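Nitrate reductase (Ulva prolifera, PDB 5YLY) reduces nitrate in the first step of nitrate assimilation, the domain seen here being its FAD-carrying cytochrome b5 reductase part. Local coordinates at residues K163-I168 / I260-G265. Sequence-based numbering, arbitrary orientation. Where two conformers were deposited one is given.
Sequences KRINMI and ISVLCG
N166 and S261 turn their first torsions alike, CG of N166 (chi1 -78°) and OG of S261 (chi1 -61°) each lying anti to its own carbonyl carbon. The pairing of the two residues across the strands puts both side chains on one face of the sheet, and the amide rotation of N166 (chi2 -27°) leaves ND2 on the side of OG. ND2 of N166 donates to OG of S261 at 3.2 Å, with the oxygen close to the amide plane. A second bond from ND2 reaches the carbonyl oxygen of F253, so the buried amide is held between a neighbouring strand and a loop. An alanine in place of N166 would probably leave the F253 carbonyl and the S261 hydroxyl without this donor and open a gap between strand and loop.

The backbones of strands 164-168 and 260-264 run parallel, joined by a ladder of five hydrogen bonds with donors alternating between the strands, from I260 N to R164 O (3.1 Å) through to C264 N to I168 O (3.0 Å). The other face is apolar. CG1 of I260 packs 4.0 Å from CG1 of I165, the two side chains lying side by side, while CG2 of V262 meets both CG2 of I165 (3.9 Å) and CG of M167 (3.8 Å).

The side chain of C264 lies about 5 Å from the bound FAD. Helix 174-185 packs on I165 and M167, helix 267-280 on I168, S261 and L263 across the sheet. Strand 164-170 lies in the middle of the parallel sheet of the NAD-binding domain, between 193-200 and 259-264, and 289-291 follows 259-264 at the edge.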
loop_
_atom_site.group_PDB
_atom_site.type_symbol
_atom_site.label_atom_id
_atom_site.label_comp_id
_atom_site.label_asym_id
_atom_site.label_seq_id
_atom_site.Cartn_x
_atom_site.Cartn_y
_atom_site.Cartn_z
ATOM N N LYS A 163 14.377 -5.318 12.876
ATOM C CA LYS A 163 14.146 -4.396 13.993
ATOM C C LYS A 163 13.623 -3.039 13.521
ATOM O O LYS A 163 12.961 -2.324 14.295
ATOM C CB LYS A 163 15.468 -4.144 14.735
ATOM C CG LYS A 163 16.110 -5.392 15.338
ATOM C CD LYS A 163 17.316 -5.039 16.219
ATOM C CE LYS A 163 16.949 -4.817 17.675
ATOM N NZ LYS A 163 18.083 -4.256 18.461
ATOM N N ARG A 164 13.992 -2.666 12.275
ATOM C CA ARG A 164 13.646 -1.376 11.678
ATOM C C ARG A 164 13.251 -1.525 10.216
ATOM O O ARG A 164 13.909 -2.259 9.462
ATOM C CB ARG A 164 14.812 -0.392 11.818
ATOM C CG ARG A 164 15.242 -0.123 13.274
ATOM C CD ARG A 164 16.312 0.944 13.410
ATOM N NE ARG A 164 17.349 0.812 12.393
ATOM C CZ ARG A 164 18.348 1.669 12.214
ATOM N NH1 ARG A 164 19.225 1.475 11.245
ATOM N NH2 ARG A 164 18.483 2.720 13.014
ATOM N N ILE A 165 12.154 -0.856 9.821
ATOM C CA ILE A 165 11.709 -0.949 8.428
ATOM C C ILE A 165 11.505 0.431 7.871
ATOM O O ILE A 165 10.651 1.174 8.377
ATOM C CB ILE A 165 10.401 -1.801 8.252
ATOM C CG1 ILE A 165 10.566 -3.243 8.821
ATOM C CG2 ILE A 165 9.966 -1.818 6.768
ATOM C CD1 ILE A 165 9.293 -4.140 8.751
ATOM N N ASN A 166 12.213 0.735 6.764
ATOM C CA ASN A 166 11.988 1.945 5.994
ATOM C C ASN A 166 10.917 1.611 4.981
ATOM O O ASN A 166 10.932 0.520 4.419
ATOM C CB ASN A 166 13.255 2.326 5.213
ATOM C CG ASN A 166 14.306 2.979 6.036
ATOM O OD1 ASN A 166 14.013 3.610 7.053
ATOM N ND2 ASN A 166 15.562 2.874 5.581
ATOM N N MET A 167 10.028 2.555 4.695
ATOM C CA MET A 167 8.998 2.371 3.694
ATOM C C MET A 167 8.991 3.556 2.768
ATOM O O MET A 167 8.942 4.708 3.224
ATOM C CB MET A 167 7.622 2.238 4.363
ATOM C CG MET A 167 7.553 1.092 5.334
ATOM S SD MET A 167 5.946 1.047 6.089
ATOM C CE MET A 167 6.086 -0.485 6.886
ATOM N N ILE A 168 9.070 3.284 1.464
ATOM C CA ILE A 168 8.993 4.361 0.497
ATOM C C ILE A 168 7.820 4.047 -0.412
ATOM O O ILE A 168 7.820 3.015 -1.083
ATOM C CB ILE A 168 10.286 4.631 -0.311
ATOM C CG1 ILE A 168 11.538 4.752 0.591
ATOM C CG2 ILE A 168 10.090 5.862 -1.214
ATOM C CD1 ILE A 168 12.882 5.036 -0.274
ATOM N N ILE A 260 15.675 -2.998 7.061
ATOM C CA ILE A 260 15.325 -3.240 5.661
ATOM C C ILE A 260 14.572 -2.029 5.145
ATOM O O ILE A 260 14.108 -1.201 5.936
ATOM C CB ILE A 260 14.543 -4.573 5.414
ATOM C CG1 ILE A 260 13.141 -4.557 6.116
ATOM C CG2 ILE A 260 15.399 -5.802 5.796
ATOM C CD1 ILE A 260 12.203 -5.705 5.684
ATOM N N SER A 261 14.452 -1.926 3.820
ATOM C CA SER A 261 13.655 -0.891 3.174
ATOM C C SER A 261 12.718 -1.612 2.231
ATOM O O SER A 261 13.143 -2.563 1.563
ATOM C CB SER A 261 14.526 0.098 2.391
ATOM O OG SER A 261 15.442 0.769 3.236
ATOM N N VAL A 262 11.430 -1.225 2.249
ATOM C CA VAL A 262 10.418 -1.805 1.362
ATOM C C VAL A 262 9.857 -0.695 0.502
ATOM O O VAL A 262 9.741 0.439 0.962
ATOM C CB VAL A 262 9.349 -2.684 2.071
ATOM C CG1 VAL A 262 9.986 -3.933 2.674
ATOM C CG2 VAL A 262 8.575 -1.890 3.131
ATOM N N LEU A 263 9.549 -0.986 -0.753
ATOM C CA LEU A 263 9.181 0.041 -1.712
ATOM C C LEU A 263 7.998 -0.336 -2.539
ATOM O O LEU A 263 7.884 -1.485 -2.956
ATOM C CB LEU A 263 10.365 0.253 -2.697
ATOM C CG LEU A 263 11.693 0.805 -2.143
ATOM C CD1 LEU A 263 12.574 -0.308 -1.610
ATOM C CD2 LEU A 263 12.500 1.404 -3.272
ATOM N N CYS A 264 7.155 0.656 -2.843
ATOM C CA CYS A 264 6.034 0.467 -3.747
ATOM C C CYS A 264 5.653 1.787 -4.364
ATOM O O CYS A 264 5.327 2.744 -3.668
ATOM C CB CYS A 264 4.844 -0.211 -3.075
ATOM S SG CYS A 264 3.569 -0.732 -4.251
ATOM N N GLY A 265 5.738 1.837 -5.674
ATOM C CA GLY A 265 5.401 3.041 -6.406
ATOM C C GLY A 265 5.656 2.896 -7.881
ATOM O O GLY A 265 6.082 1.826 -8.334
#